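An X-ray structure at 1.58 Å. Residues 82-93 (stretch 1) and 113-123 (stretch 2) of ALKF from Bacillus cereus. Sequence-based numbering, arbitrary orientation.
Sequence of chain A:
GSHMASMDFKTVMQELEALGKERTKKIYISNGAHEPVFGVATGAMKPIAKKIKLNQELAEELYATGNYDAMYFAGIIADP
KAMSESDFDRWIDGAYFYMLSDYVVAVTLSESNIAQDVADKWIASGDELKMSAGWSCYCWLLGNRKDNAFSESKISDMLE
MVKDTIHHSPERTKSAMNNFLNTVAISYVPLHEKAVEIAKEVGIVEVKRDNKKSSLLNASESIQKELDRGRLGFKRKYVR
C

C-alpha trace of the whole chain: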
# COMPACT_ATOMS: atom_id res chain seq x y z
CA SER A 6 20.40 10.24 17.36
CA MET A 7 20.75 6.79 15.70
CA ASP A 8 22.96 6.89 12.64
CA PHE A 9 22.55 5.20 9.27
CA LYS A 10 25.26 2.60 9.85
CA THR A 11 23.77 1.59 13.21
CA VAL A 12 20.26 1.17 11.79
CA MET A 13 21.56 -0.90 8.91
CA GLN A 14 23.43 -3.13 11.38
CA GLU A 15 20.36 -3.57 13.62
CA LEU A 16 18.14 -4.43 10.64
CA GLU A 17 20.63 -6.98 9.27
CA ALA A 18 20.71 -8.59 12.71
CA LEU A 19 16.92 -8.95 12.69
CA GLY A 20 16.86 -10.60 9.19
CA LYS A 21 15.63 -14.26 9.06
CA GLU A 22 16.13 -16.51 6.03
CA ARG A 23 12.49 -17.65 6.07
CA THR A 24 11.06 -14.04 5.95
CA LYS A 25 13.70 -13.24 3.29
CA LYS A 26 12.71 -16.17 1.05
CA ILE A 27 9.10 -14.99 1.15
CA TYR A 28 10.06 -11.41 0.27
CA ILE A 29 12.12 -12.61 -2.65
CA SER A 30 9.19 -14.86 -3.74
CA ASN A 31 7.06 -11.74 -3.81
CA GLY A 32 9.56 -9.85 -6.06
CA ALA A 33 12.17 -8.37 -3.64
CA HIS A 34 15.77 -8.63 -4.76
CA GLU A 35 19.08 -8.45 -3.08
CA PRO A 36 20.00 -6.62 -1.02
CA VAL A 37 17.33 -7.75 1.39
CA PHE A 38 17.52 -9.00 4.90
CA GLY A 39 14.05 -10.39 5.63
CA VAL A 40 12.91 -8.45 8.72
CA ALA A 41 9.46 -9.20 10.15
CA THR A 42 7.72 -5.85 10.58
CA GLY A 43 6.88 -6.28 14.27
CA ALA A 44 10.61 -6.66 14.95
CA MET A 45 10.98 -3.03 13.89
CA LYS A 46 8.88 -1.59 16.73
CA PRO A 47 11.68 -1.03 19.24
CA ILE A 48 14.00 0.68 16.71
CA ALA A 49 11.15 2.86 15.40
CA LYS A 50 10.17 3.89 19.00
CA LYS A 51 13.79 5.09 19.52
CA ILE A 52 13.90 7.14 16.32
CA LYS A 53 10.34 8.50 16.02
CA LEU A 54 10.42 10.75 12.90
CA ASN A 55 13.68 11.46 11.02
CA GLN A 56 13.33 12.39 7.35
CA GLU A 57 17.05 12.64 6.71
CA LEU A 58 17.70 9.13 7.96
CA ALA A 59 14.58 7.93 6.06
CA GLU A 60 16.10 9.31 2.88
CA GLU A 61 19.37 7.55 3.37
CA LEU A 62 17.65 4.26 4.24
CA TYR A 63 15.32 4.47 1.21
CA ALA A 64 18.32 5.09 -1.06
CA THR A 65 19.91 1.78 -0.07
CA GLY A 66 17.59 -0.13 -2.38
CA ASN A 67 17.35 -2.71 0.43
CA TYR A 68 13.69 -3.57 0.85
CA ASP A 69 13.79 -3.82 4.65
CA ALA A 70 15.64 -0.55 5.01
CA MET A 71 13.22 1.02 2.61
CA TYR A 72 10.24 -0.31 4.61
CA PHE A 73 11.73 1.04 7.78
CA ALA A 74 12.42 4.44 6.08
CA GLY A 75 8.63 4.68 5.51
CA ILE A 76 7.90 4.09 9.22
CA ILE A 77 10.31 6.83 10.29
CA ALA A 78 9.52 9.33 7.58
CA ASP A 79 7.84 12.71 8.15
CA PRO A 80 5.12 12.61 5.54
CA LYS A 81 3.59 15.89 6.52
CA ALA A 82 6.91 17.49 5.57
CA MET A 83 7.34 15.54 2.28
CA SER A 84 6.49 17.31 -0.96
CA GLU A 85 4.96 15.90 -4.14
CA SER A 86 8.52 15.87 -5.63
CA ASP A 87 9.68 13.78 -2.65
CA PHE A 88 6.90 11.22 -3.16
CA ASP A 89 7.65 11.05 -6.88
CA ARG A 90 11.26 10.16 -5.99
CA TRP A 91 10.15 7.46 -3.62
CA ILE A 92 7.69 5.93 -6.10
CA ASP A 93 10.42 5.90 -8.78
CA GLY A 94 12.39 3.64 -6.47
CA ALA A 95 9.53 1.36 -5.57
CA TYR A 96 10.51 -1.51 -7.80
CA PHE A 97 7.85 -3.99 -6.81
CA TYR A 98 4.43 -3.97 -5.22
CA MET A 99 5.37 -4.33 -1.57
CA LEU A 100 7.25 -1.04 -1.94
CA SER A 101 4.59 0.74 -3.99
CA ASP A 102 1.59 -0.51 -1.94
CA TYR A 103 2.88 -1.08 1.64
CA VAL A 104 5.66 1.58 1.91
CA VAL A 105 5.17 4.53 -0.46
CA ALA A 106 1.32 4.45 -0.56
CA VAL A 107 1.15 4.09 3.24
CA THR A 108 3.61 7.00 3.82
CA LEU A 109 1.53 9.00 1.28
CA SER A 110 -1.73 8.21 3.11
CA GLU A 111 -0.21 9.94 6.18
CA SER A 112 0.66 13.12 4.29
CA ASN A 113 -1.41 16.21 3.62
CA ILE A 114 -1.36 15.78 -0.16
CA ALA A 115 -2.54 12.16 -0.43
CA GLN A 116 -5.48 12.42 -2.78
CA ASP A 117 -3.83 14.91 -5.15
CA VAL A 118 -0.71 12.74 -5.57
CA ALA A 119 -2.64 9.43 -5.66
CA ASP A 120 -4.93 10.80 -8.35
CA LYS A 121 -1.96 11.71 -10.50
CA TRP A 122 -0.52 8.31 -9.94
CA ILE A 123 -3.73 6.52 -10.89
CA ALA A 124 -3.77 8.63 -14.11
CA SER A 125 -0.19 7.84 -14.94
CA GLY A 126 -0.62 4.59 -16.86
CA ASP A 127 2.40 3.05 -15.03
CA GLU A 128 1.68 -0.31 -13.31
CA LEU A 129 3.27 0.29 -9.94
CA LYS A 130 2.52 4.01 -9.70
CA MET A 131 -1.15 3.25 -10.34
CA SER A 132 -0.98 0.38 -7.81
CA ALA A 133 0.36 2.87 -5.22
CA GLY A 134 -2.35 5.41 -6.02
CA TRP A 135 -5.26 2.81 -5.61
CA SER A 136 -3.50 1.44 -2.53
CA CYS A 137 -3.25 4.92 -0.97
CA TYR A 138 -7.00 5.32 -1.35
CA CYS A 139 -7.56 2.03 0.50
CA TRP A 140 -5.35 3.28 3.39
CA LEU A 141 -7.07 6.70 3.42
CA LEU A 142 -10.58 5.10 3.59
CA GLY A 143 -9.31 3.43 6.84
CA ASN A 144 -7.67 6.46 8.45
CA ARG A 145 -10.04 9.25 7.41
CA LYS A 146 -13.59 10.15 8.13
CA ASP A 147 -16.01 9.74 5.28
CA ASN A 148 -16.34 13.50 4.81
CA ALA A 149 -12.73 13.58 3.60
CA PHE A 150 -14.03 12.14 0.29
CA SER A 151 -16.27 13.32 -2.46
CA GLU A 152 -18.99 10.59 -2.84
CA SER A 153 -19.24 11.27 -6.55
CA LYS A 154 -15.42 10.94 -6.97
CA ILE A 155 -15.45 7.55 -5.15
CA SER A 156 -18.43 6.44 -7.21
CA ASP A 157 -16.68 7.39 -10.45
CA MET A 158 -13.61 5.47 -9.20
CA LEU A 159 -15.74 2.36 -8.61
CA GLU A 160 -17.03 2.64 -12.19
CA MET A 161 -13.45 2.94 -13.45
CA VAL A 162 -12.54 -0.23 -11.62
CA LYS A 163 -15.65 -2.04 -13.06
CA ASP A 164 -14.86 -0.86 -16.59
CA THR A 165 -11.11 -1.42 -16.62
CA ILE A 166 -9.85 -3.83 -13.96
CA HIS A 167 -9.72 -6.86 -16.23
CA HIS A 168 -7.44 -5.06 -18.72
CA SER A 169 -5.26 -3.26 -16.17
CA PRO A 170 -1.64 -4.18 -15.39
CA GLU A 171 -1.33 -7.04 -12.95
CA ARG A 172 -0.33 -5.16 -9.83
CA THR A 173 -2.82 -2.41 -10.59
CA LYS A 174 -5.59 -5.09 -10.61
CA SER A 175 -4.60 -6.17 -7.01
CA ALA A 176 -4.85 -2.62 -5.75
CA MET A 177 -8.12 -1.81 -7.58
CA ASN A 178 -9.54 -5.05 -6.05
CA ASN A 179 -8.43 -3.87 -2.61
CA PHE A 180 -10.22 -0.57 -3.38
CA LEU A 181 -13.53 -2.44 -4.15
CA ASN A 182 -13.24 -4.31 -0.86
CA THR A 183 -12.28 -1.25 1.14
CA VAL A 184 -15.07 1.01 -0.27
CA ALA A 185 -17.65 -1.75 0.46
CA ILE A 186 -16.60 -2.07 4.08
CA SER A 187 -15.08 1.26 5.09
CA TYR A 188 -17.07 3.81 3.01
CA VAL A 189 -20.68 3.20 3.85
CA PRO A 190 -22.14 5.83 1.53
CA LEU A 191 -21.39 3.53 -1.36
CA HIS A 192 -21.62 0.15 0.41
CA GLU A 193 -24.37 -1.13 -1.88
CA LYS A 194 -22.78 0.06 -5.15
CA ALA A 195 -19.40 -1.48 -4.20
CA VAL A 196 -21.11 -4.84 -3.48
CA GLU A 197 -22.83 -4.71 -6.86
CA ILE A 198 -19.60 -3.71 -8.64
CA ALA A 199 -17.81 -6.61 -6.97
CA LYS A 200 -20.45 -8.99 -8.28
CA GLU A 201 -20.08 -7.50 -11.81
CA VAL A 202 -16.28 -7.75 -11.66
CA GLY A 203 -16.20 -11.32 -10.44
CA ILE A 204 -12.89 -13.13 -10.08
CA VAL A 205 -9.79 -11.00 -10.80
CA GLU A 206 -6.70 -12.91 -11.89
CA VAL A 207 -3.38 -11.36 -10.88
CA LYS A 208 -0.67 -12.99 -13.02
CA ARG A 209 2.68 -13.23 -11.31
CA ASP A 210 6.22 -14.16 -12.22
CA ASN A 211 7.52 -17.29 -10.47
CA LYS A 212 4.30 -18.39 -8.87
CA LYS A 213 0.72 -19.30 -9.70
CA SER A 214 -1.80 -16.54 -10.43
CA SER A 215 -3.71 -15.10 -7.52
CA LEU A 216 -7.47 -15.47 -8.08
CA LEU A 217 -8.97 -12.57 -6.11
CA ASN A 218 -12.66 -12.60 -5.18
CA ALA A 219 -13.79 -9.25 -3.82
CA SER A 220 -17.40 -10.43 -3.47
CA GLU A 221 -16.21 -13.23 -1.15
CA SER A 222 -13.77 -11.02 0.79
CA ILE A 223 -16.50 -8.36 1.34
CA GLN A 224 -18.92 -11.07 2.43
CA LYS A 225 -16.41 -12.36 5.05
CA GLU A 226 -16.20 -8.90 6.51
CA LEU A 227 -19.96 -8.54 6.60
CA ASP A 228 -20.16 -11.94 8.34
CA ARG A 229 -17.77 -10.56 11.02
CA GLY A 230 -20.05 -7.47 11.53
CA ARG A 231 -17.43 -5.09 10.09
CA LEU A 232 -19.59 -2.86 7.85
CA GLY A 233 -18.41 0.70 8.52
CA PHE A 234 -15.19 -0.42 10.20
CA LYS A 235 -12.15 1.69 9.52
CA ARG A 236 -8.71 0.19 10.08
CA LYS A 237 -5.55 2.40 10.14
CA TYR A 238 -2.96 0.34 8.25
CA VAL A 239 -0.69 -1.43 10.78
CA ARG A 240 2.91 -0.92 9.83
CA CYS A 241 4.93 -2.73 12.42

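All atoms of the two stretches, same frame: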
# COMPACT_ATOMS: atom_id res chain seq x y z
N ALA A 82 5.90 16.59 6.09
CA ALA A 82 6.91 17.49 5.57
C ALA A 82 7.40 17.07 4.18
O ALA A 82 8.28 17.71 3.62
CB ALA A 82 8.14 17.60 6.56
N MET A 83 6.87 15.97 3.61
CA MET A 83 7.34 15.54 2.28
C MET A 83 6.50 16.24 1.22
O MET A 83 5.26 16.33 1.34
CB MET A 83 7.19 13.98 2.18
CG MET A 83 8.29 13.24 2.92
SD MET A 83 8.00 11.48 2.87
CE MET A 83 8.30 11.12 1.15
N SER A 84 7.16 16.68 0.15
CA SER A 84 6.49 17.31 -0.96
C SER A 84 6.05 16.28 -2.02
O SER A 84 6.49 15.08 -1.99
CB SER A 84 7.49 18.26 -1.66
OG SER A 84 8.56 17.49 -2.16
N GLU A 85 5.27 16.73 -2.99
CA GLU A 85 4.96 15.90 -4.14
C GLU A 85 6.26 15.39 -4.80
O GLU A 85 6.35 14.21 -5.21
CB GLU A 85 4.02 16.66 -5.14
CG GLU A 85 3.75 15.86 -6.34
CD GLU A 85 2.66 16.51 -7.22
OE1 GLU A 85 1.99 17.46 -6.73
OE2 GLU A 85 2.48 16.06 -8.35
N SER A 86 7.30 16.27 -4.98
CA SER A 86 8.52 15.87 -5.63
C SER A 86 9.17 14.72 -4.81
O SER A 86 9.71 13.82 -5.41
CB SER A 86 9.47 17.12 -5.77
OG SER A 86 10.72 16.64 -6.22
N ASP A 87 9.08 14.80 -3.48
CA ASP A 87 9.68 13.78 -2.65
C ASP A 87 8.97 12.44 -2.90
O ASP A 87 9.63 11.40 -3.05
CB ASP A 87 9.56 14.08 -1.17
CG ASP A 87 10.42 15.31 -0.72
OD1 ASP A 87 11.49 15.55 -1.34
OD2 ASP A 87 9.99 16.01 0.26
N PHE A 88 7.63 12.49 -2.88
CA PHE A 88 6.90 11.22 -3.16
C PHE A 88 7.16 10.70 -4.54
O PHE A 88 7.27 9.45 -4.70
CB PHE A 88 5.41 11.42 -2.93
CG PHE A 88 5.05 11.38 -1.47
CD1 PHE A 88 5.06 10.13 -0.77
CD2 PHE A 88 4.67 12.51 -0.83
CE1 PHE A 88 4.78 10.14 0.65
CE2 PHE A 88 4.38 12.52 0.59
CZ PHE A 88 4.45 11.29 1.31
N ASP A 89 7.35 11.58 -5.55
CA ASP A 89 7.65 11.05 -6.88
C ASP A 89 9.02 10.40 -6.90
O ASP A 89 9.22 9.37 -7.54
CB ASP A 89 7.65 12.24 -7.89
CG ASP A 89 6.23 12.71 -8.22
OD1 ASP A 89 5.32 11.90 -8.03
OD2 ASP A 89 5.98 13.88 -8.62
N ARG A 90 10.01 10.90 -6.11
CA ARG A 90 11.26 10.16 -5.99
C ARG A 90 11.09 8.78 -5.39
O ARG A 90 11.65 7.78 -5.87
CB ARG A 90 12.33 10.92 -5.15
CG ARG A 90 12.76 12.21 -5.84
CD ARG A 90 13.94 12.92 -5.06
NE ARG A 90 13.48 13.34 -3.74
CZ ARG A 90 13.61 12.67 -2.56
NH1 ARG A 90 14.19 11.46 -2.45
NH2 ARG A 90 13.06 13.18 -1.48
N TRP A 91 10.30 8.75 -4.34
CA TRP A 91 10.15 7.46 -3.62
C TRP A 91 9.41 6.47 -4.55
O TRP A 91 9.81 5.32 -4.66
CB TRP A 91 9.33 7.66 -2.31
CG TRP A 91 10.23 8.15 -1.17
CD1 TRP A 91 11.16 9.15 -1.23
CD2 TRP A 91 10.12 7.76 0.19
NE1 TRP A 91 11.71 9.33 0.07
CE2 TRP A 91 11.11 8.45 0.91
CE3 TRP A 91 9.33 6.83 0.85
CZ2 TRP A 91 11.29 8.31 2.32
CZ3 TRP A 91 9.57 6.60 2.28
CH2 TRP A 91 10.58 7.30 2.93
N ILE A 92 8.35 6.92 -5.26
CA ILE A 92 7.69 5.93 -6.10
C ILE A 92 8.59 5.48 -7.25
O ILE A 92 8.51 4.32 -7.69
CB ILE A 92 6.31 6.43 -6.59
CG1 ILE A 92 5.40 5.28 -7.07
CG2 ILE A 92 6.44 7.46 -7.79
CD1 ILE A 92 5.06 4.23 -5.94
N ASP A 93 9.48 6.36 -7.73
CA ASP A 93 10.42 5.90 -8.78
C ASP A 93 11.31 4.80 -8.30
O ASP A 93 11.74 4.02 -9.12
CB ASP A 93 11.31 7.08 -9.25
CG ASP A 93 10.55 8.08 -10.12
OD1 ASP A 93 9.47 7.81 -10.61
OD2 ASP A 93 11.14 9.19 -10.36
N ASN A 113 -0.33 15.29 3.87
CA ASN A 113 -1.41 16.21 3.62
C ASN A 113 -1.72 16.39 2.18
O ASN A 113 -2.54 17.23 1.85
CB ASN A 113 -1.02 17.61 4.21
CG ASN A 113 -0.84 17.58 5.73
OD1 ASN A 113 0.09 18.24 6.28
ND2 ASN A 113 -1.69 16.86 6.40
N ILE A 114 -1.13 15.60 1.26
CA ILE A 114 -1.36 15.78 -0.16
C ILE A 114 -1.74 14.46 -0.82
O ILE A 114 -1.60 14.24 -2.00
CB ILE A 114 -0.10 16.36 -0.86
CG1 ILE A 114 1.16 15.54 -0.51
CG2 ILE A 114 0.13 17.76 -0.29
CD1 ILE A 114 2.36 15.91 -1.33
N ALA A 115 -2.32 13.55 -0.02
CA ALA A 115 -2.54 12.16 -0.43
C ALA A 115 -3.41 12.03 -1.66
O ALA A 115 -3.03 11.36 -2.65
CB ALA A 115 -3.09 11.35 0.74
N GLN A 116 -4.62 12.63 -1.65
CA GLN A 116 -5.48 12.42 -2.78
C GLN A 116 -4.94 13.08 -4.05
O GLN A 116 -5.05 12.50 -5.14
CB GLN A 116 -6.94 12.93 -2.54
CG GLN A 116 -7.68 12.10 -1.47
CD GLN A 116 -9.13 12.54 -1.35
OE1 GLN A 116 -9.86 12.68 -2.37
NE2 GLN A 116 -9.54 12.61 -0.06
N ASP A 117 -4.32 14.25 -3.93
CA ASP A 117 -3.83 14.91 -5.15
C ASP A 117 -2.75 14.05 -5.84
O ASP A 117 -2.75 13.83 -7.05
CB ASP A 117 -3.26 16.24 -4.77
CG ASP A 117 -4.36 17.27 -4.48
OD1 ASP A 117 -5.56 17.02 -4.87
OD2 ASP A 117 -4.02 18.29 -3.87
N VAL A 118 -1.79 13.53 -5.03
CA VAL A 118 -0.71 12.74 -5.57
C VAL A 118 -1.25 11.36 -6.03
O VAL A 118 -0.96 10.91 -7.14
CB VAL A 118 0.38 12.53 -4.55
CG1 VAL A 118 1.47 11.58 -5.14
CG2 VAL A 118 1.00 13.89 -4.19
N ALA A 119 -2.09 10.74 -5.22
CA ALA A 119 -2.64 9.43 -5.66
C ALA A 119 -3.43 9.52 -6.93
O ALA A 119 -3.38 8.64 -7.78
CB ALA A 119 -3.55 8.85 -4.53
N ASP A 120 -4.20 10.58 -7.07
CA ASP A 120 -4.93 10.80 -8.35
C ASP A 120 -4.02 10.90 -9.59
O ASP A 120 -4.29 10.28 -10.67
CB ASP A 120 -5.82 12.03 -8.30
CG ASP A 120 -6.97 11.91 -7.31
OD1 ASP A 120 -7.37 10.76 -6.93
OD2 ASP A 120 -7.56 12.97 -7.00
N LYS A 121 -2.91 11.64 -9.43
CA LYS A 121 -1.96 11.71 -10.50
C LYS A 121 -1.40 10.36 -10.80
O LYS A 121 -1.19 9.95 -11.96
CB LYS A 121 -0.82 12.69 -10.17
CG LYS A 121 -1.34 14.12 -10.22
CD LYS A 121 -0.12 15.04 -9.95
CE LYS A 121 -0.64 16.46 -9.71
NZ LYS A 121 0.60 17.37 -9.91
N TRP A 122 -1.08 9.60 -9.73
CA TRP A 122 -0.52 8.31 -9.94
C TRP A 122 -1.48 7.35 -10.63
O TRP A 122 -1.09 6.56 -11.50
CB TRP A 122 0.03 7.67 -8.59
CG TRP A 122 1.25 8.37 -8.14
CD1 TRP A 122 1.93 9.38 -8.81
CD2 TRP A 122 1.93 8.17 -6.90
NE1 TRP A 122 3.07 9.80 -8.05
CE2 TRP A 122 3.05 9.09 -6.86
CE3 TRP A 122 1.68 7.33 -5.79
CZ2 TRP A 122 3.95 9.11 -5.80
CZ3 TRP A 122 2.53 7.40 -4.72
CH2 TRP A 122 3.68 8.31 -4.75
N ILE A 123 -2.73 7.38 -10.21
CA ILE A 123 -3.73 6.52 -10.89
C ILE A 123 -3.77 6.83 -12.41
O ILE A 123 -3.98 5.93 -13.22
CB ILE A 123 -5.08 6.67 -10.17
CG1 ILE A 123 -5.03 5.93 -8.84
CG2 ILE A 123 -6.27 6.13 -11.09
CD1 ILE A 123 -6.25 6.24 -8.00
O HOH W 1 2.45 16.27 3.18

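The indole of W122 makes two kinds of contact at once: its face receives an aliphatic side chain while its edge donates a hydrogen bond, and both partners come from the same neighbouring helix. I92 lies over one face, with I92 CB 4.0 Å from the centroid of the W122 six-membered ring and 27° off the ring normal, a CH-pi arrangement. At the edge, near the ring plane, W122 NE1 donates to D89 OD1 over 3.1 Å, with an N-H...acceptor angle of 156°. A buried tryptophan carries one polar group that needs an acceptor, and here a partly exposed aspartate supplies it: the CA-to-CB bond of D89 points sideways, but the end of its side chain comes nearer.

The contact illustrates a general principle, that two helices can make contact through their side chains while their axes stay well apart. Helices 85-93 and 115-123 approach no closer than 11.0 Å and cross at -44°, and side chains bridge the gap. W122 makes the largest single contribution, with 100 Å² covered by the other stretch. W122 CZ2 lies 3.6 Å from I92 CG2 and 4.0 Å from F88 CB, and the same W122 CZ2 comes within 3.5 Å of the carbonyl oxygen, F88 O. F88 O already accepts from I92 N at 2.8 Å, in the helical hydrogen-bond pattern.

Towards the start of the helices the packing depends on I114, at the N-cap position of its helix. I114 CD1 reaches the first turn of the facing helix, 3.4 Å from E85 N and 4.1 Å from F88 CD2, meeting the phenyl ring obliquely. V118, one turn further on, continues the apolar layer, with V118 CG2 lying 4.0 Å from E85 CG.

E85 thus lends its aliphatic portion to the packing and its carboxylate to a salt bridge: K121 NZ donates to E85 OE2 at 2.8 Å. E85 has chi1 and chi2 at t; K121 has chi1 at m and chi2 to chi4 at t. Both residues are at least partly exposed.

At the start of helix 85-93, D87 N donates to S84 OG at 3.0 Å, a capping bond, and S84 N in return donates to D87 OD2 at 2.9 Å. Nearby, a water (O of water 1) accepts from N113 N at 3.0 Å and donates a weak bond to M83 O at 3.4 Å, linking the two stretches through their backbones.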